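Local coordinates for protein geranylgeranyl pyrophosphate synthetase (Pyrococcus horikoshii, PDB 1WY0) that probably makes geranylgeranyl diphosphate by head-to-tail condensation of isopentenyl diphosphate with shorter allylic diphosphates, at residues A[49-61]-A[321-333]. Numbering follows the deposited sequence.
Sequences VRPFVVLTSTEAV and LPKSKARMDLELL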
loop_
_atom_site.group_PDB
_atom_site.type_symbol
_atom_site.label_atom_id
_atom_site.label_comp_id
_atom_site.label_asym_id
_atom_site.label_seq_id
_atom_site.Cartn_x
_atom_site.Cartn_y
_atom_site.Cartn_z
ATOM N N VAL A 49 -5.014 6.766 19.702
ATOM C CA VAL A 49 -5.410 8.165 19.782
ATOM C C VAL A 49 -6.180 8.625 18.548
ATOM O O VAL A 49 -7.153 9.369 18.662
ATOM C CB VAL A 49 -4.185 9.081 19.963
ATOM C CG1 VAL A 49 -4.583 10.532 19.774
ATOM C CG2 VAL A 49 -3.595 8.880 21.351
ATOM N N ARG A 50 -5.740 8.197 17.367
ATOM C CA ARG A 50 -6.410 8.590 16.135
ATOM C C ARG A 50 -7.844 8.083 16.104
ATOM O O ARG A 50 -8.765 8.851 15.849
ATOM C CB ARG A 50 -5.617 8.094 14.923
ATOM C CG ARG A 50 -4.340 8.892 14.745
ATOM C CD ARG A 50 -3.415 8.363 13.662
ATOM N NE ARG A 50 -2.166 9.117 13.682
ATOM C CZ ARG A 50 -1.277 9.069 14.669
ATOM N NH1 ARG A 50 -1.484 8.291 15.722
ATOM N NH2 ARG A 50 -0.192 9.825 14.618
ATOM N N PRO A 51 -8.055 6.784 16.361
ATOM C CA PRO A 51 -9.419 6.254 16.353
ATOM C C PRO A 51 -10.260 6.976 17.412
ATOM O O PRO A 51 -11.437 7.262 17.199
ATOM C CB PRO A 51 -9.218 4.778 16.690
ATOM C CG PRO A 51 -7.856 4.485 16.164
ATOM C CD PRO A 51 -7.074 5.705 16.572
ATOM N N PHE A 52 -9.645 7.269 18.554
ATOM C CA PHE A 52 -10.332 7.973 19.631
ATOM C C PHE A 52 -10.846 9.314 19.127
ATOM O O PHE A 52 -11.945 9.737 19.468
ATOM C CB PHE A 52 -9.390 8.212 20.819
ATOM C CG PHE A 52 -10.059 8.868 22.003
ATOM C CD1 PHE A 52 -10.974 8.169 22.781
ATOM C CD2 PHE A 52 -9.783 10.191 22.329
ATOM C CE1 PHE A 52 -11.601 8.776 23.866
ATOM C CE2 PHE A 52 -10.404 10.809 23.414
ATOM C CZ PHE A 52 -11.316 10.097 24.185
ATOM N N VAL A 53 -10.047 9.985 18.309
ATOM C CA VAL A 53 -10.450 11.272 17.776
ATOM C C VAL A 53 -11.641 11.083 16.855
ATOM O O VAL A 53 -12.521 11.942 16.774
ATOM C CB VAL A 53 -9.285 11.934 17.026
ATOM C CG1 VAL A 53 -9.756 13.183 16.286
ATOM C CG2 VAL A 53 -8.205 12.294 18.022
ATOM N N VAL A 54 -11.679 9.946 16.173
ATOM C CA VAL A 54 -12.779 9.657 15.271
ATOM C C VAL A 54 -14.090 9.556 16.058
ATOM O O VAL A 54 -14.993 10.373 15.883
ATOM C CB VAL A 54 -12.554 8.327 14.510
ATOM C CG1 VAL A 54 -13.740 8.043 13.612
ATOM C CG2 VAL A 54 -11.269 8.403 13.679
ATOM N N LEU A 55 -14.180 8.546 16.919
ATOM C CA LEU A 55 -15.374 8.316 17.728
ATOM C C LEU A 55 -15.735 9.521 18.591
ATOM O O LEU A 55 -16.907 9.836 18.753
ATOM C CB LEU A 55 -15.185 7.080 18.616
ATOM C CG LEU A 55 -14.797 5.801 17.869
ATOM C CD1 LEU A 55 -14.660 4.645 18.847
ATOM C CD2 LEU A 55 -15.840 5.489 16.814
ATOM N N THR A 56 -14.732 10.190 19.146
ATOM C CA THR A 56 -14.989 11.356 19.981
ATOM C C THR A 56 -15.497 12.520 19.142
ATOM O O THR A 56 -16.302 13.323 19.615
ATOM C CB THR A 56 -13.724 11.811 20.743
ATOM O OG1 THR A 56 -13.236 10.732 21.548
ATOM C CG2 THR A 56 -14.046 12.986 21.652
ATOM N N SER A 57 -15.033 12.613 17.900
ATOM C CA SER A 57 -15.460 13.689 17.015
ATOM C C SER A 57 -16.895 13.502 16.562
ATOM O O SER A 57 -17.618 14.477 16.349
ATOM C CB SER A 57 -14.548 13.780 15.792
ATOM O OG SER A 57 -13.342 14.450 16.113
ATOM N N THR A 58 -17.308 12.249 16.415
ATOM C CA THR A 58 -18.687 11.977 16.026
ATOM C C THR A 58 -19.667 12.282 17.164
ATOM O O THR A 58 -20.876 12.346 16.986
ATOM C CB THR A 58 -18.792 10.504 15.627
ATOM O OG1 THR A 58 -17.925 10.257 14.516
ATOM C CG2 THR A 58 -20.228 10.169 15.215
ATOM N N GLU A 59 -19.104 12.432 18.378
ATOM C CA GLU A 59 -19.948 12.733 19.531
ATOM C C GLU A 59 -20.038 14.239 19.783
ATOM O O GLU A 59 -20.955 14.742 20.421
ATOM C CB GLU A 59 -19.353 12.032 20.755
ATOM C CG GLU A 59 -20.195 12.247 22.015
ATOM C CD GLU A 59 -19.589 11.473 23.165
ATOM O OE1 GLU A 59 -20.031 11.653 24.292
ATOM O OE2 GLU A 59 -18.675 10.688 22.922
ATOM N N ALA A 60 -19.019 14.962 19.291
ATOM C CA ALA A 60 -19.004 16.403 19.488
ATOM C C ALA A 60 -19.923 17.110 18.493
ATOM O O ALA A 60 -20.096 18.321 18.509
ATOM C CB ALA A 60 -17.570 16.893 19.298
ATOM N N VAL A 61 -20.492 16.302 17.577
ATOM C CA VAL A 61 -21.317 16.882 16.527
ATOM C C VAL A 61 -22.761 16.375 16.571
ATOM O O VAL A 61 -23.718 17.136 16.518
ATOM C CB VAL A 61 -20.679 16.544 15.179
ATOM C CG1 VAL A 61 -19.363 17.303 15.023
ATOM C CG2 VAL A 61 -20.411 15.054 15.084
ATOM N N LEU A 321 -18.462 24.295 18.373
ATOM C CA LEU A 321 -19.306 23.161 18.731
ATOM C C LEU A 321 -19.941 23.352 20.107
ATOM O O LEU A 321 -19.471 24.127 20.928
ATOM C CB LEU A 321 -18.437 21.907 18.732
ATOM C CG LEU A 321 -18.271 21.309 17.340
ATOM C CD1 LEU A 321 -17.379 22.164 16.446
ATOM C CD2 LEU A 321 -17.653 19.908 17.365
ATOM N N PRO A 322 -21.028 22.615 20.365
ATOM C CA PRO A 322 -21.712 22.715 21.644
ATOM C C PRO A 322 -20.843 22.165 22.777
ATOM O O PRO A 322 -19.857 21.473 22.566
ATOM C CB PRO A 322 -23.013 21.922 21.562
ATOM C CG PRO A 322 -23.304 21.645 20.094
ATOM C CD PRO A 322 -21.888 21.929 19.406
ATOM N N LYS A 323 -21.221 22.540 24.014
ATOM C CA LYS A 323 -20.536 21.968 25.157
ATOM C C LYS A 323 -21.002 20.539 25.433
ATOM O O LYS A 323 -22.177 20.237 25.592
ATOM C CB LYS A 323 -20.759 22.855 26.387
ATOM C CG LYS A 323 -19.897 22.421 27.574
ATOM C CD LYS A 323 -20.612 21.391 28.449
ATOM C CE LYS A 323 -19.829 21.057 29.723
ATOM N NZ LYS A 323 -20.434 19.902 30.380
ATOM N N SER A 324 -20.012 19.646 25.401
ATOM C CA SER A 324 -20.220 18.264 25.793
ATOM C C SER A 324 -18.920 17.739 26.394
ATOM O O SER A 324 -17.905 18.416 26.392
ATOM C CB SER A 324 -20.556 17.466 24.530
ATOM O OG SER A 324 -19.527 17.665 23.555
ATOM N N LYS A 325 -18.965 16.523 26.958
ATOM C CA LYS A 325 -17.718 15.976 27.490
ATOM C C LYS A 325 -16.835 15.463 26.352
ATOM O O LYS A 325 -15.652 15.190 26.503
ATOM C CB LYS A 325 -18.039 14.840 28.458
ATOM C CG LYS A 325 -18.733 15.333 29.730
ATOM C CD LYS A 325 -17.804 15.332 30.945
ATOM C CE LYS A 325 -18.560 15.493 32.265
ATOM N NZ LYS A 325 -17.594 15.618 33.351
ATOM N N ALA A 326 -17.473 15.302 25.177
ATOM C CA ALA A 326 -16.714 14.897 24.006
ATOM C C ALA A 326 -15.806 16.029 23.530
ATOM O O ALA A 326 -14.588 15.905 23.498
ATOM C CB ALA A 326 -17.707 14.535 22.899
ATOM N N ARG A 327 -16.394 17.207 23.351
ATOM C CA ARG A 327 -15.589 18.391 23.097
ATOM C C ARG A 327 -14.571 18.567 24.209
ATOM O O ARG A 327 -13.453 19.026 23.975
ATOM C CB ARG A 327 -16.456 19.646 23.006
ATOM C CG ARG A 327 -15.634 20.876 22.668
ATOM C CD ARG A 327 -15.916 22.055 23.583
ATOM N NE ARG A 327 -16.954 22.923 23.042
ATOM C CZ ARG A 327 -17.227 24.139 23.502
ATOM N NH1 ARG A 327 -16.537 24.638 24.520
ATOM N NH2 ARG A 327 -18.185 24.860 22.935
ATOM N N MET A 328 -14.966 18.196 25.420
ATOM C CA MET A 328 -14.087 18.306 26.576
ATOM C C MET A 328 -12.822 17.473 26.362
ATOM O O MET A 328 -11.701 17.979 26.468
ATOM C CB MET A 328 -14.824 17.837 27.835
ATOM C CG MET A 328 -14.002 17.924 29.106
ATOM S SD MET A 328 -13.312 19.570 29.323
ATOM C CE MET A 328 -14.616 20.362 30.311
ATOM N N ASP A 329 -13.004 16.196 26.051
ATOM C CA ASP A 329 -11.867 15.316 25.830
ATOM C C ASP A 329 -10.971 15.809 24.696
ATOM O O ASP A 329 -9.746 15.745 24.795
ATOM C CB ASP A 329 -12.344 13.891 25.550
ATOM C CG ASP A 329 -13.065 13.276 26.736
ATOM O OD1 ASP A 329 -12.614 13.477 27.885
ATOM O OD2 ASP A 329 -14.077 12.580 26.522
ATOM N N LEU A 330 -11.577 16.307 23.622
ATOM C CA LEU A 330 -10.811 16.812 22.492
ATOM C C LEU A 330 -9.996 18.026 22.898
ATOM O O LEU A 330 -8.948 18.300 22.317
ATOM C CB LEU A 330 -11.732 17.182 21.325
ATOM C CG LEU A 330 -12.491 16.054 20.615
ATOM C CD1 LEU A 330 -13.244 16.630 19.423
ATOM C CD2 LEU A 330 -11.519 14.974 20.153
ATOM N N GLU A 331 -10.479 18.767 23.888
ATOM C CA GLU A 331 -9.747 19.937 24.349
ATOM C C GLU A 331 -8.652 19.493 25.300
ATOM O O GLU A 331 -7.539 20.015 25.270
ATOM C CB GLU A 331 -10.673 20.924 25.057
ATOM C CG GLU A 331 -11.384 21.884 24.118
ATOM C CD GLU A 331 -12.185 22.940 24.861
ATOM O OE1 GLU A 331 -12.517 22.712 26.046
ATOM O OE2 GLU A 331 -12.483 23.991 24.255
ATOM N N LEU A 332 -8.972 18.526 26.149
ATOM C CA LEU A 332 -7.990 18.020 27.091
ATOM C C LEU A 332 -6.835 17.341 26.351
ATOM O O LEU A 332 -5.669 17.606 26.638
ATOM C CB LEU A 332 -8.641 17.040 28.073
ATOM C CG LEU A 332 -9.486 17.665 29.191
ATOM C CD1 LEU A 332 -9.956 16.588 30.168
ATOM C CD2 LEU A 332 -8.648 18.700 29.928
ATOM N N LEU A 333 -7.168 16.474 25.400
ATOM C CA LEU A 333 -6.159 15.762 24.620
ATOM C C LEU A 333 -5.197 16.753 23.979
ATOM O O LEU A 333 -3.977 16.646 24.138
ATOM C CB LEU A 333 -6.835 14.921 23.537
ATOM C CG LEU A 333 -5.958 14.071 22.620
ATOM C CD1 LEU A 333 -5.213 13.001 23.417
ATOM C CD2 LEU A 333 -6.849 13.425 21.575
HETATM O O HOH W 1 -19.603 13.944 25.626
#
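Helices 49-57 and 325-333 pack nearly antiparallel, their axes 9.6 Å apart at closest and crossing at -150°. The backbones come closest at Ala60 and Ala326, whose small methyls permit a CA-CA distance of 5.3 Å; Leu321 CD2 packs on Ala60 CB at 3.6 Å. No direct hydrogen bond joins the segments. Thr56 and Leu330 meet tip to tip, Thr56 CG2 lying 3.5 Å from Leu330 CD2. A chi1 of -58° sets Thr56 OG1 beside the backbone N and sends CG2 out toward the other helix. OG1 donates to Phe52 O (2.6 Å) from 36° out of the carbonyl plane, on the face opposite Thr56 N, and sits over the centre of the Phe52 ring. An alanine here, lacking both branches, is likely to leave a gap against Leu330 CD2 and to cost Phe52 O its second donor. Leu333 CD2 fits against Val53 CG2 (4.0 Å) and Val49, while the Phe52 ring edge meets Asp329 CB; the Asp329 carboxylate pairs with Arg10. Partly exposed Glu59 lays its extended chain over the Ala326 methyl, and a water bridges its OE1, weakly, to Ala326 N. This is structural packing within the all-helical isoprenoid synthase fold, laying the last helix, 325-336, against helix 49-57 and the residues following it.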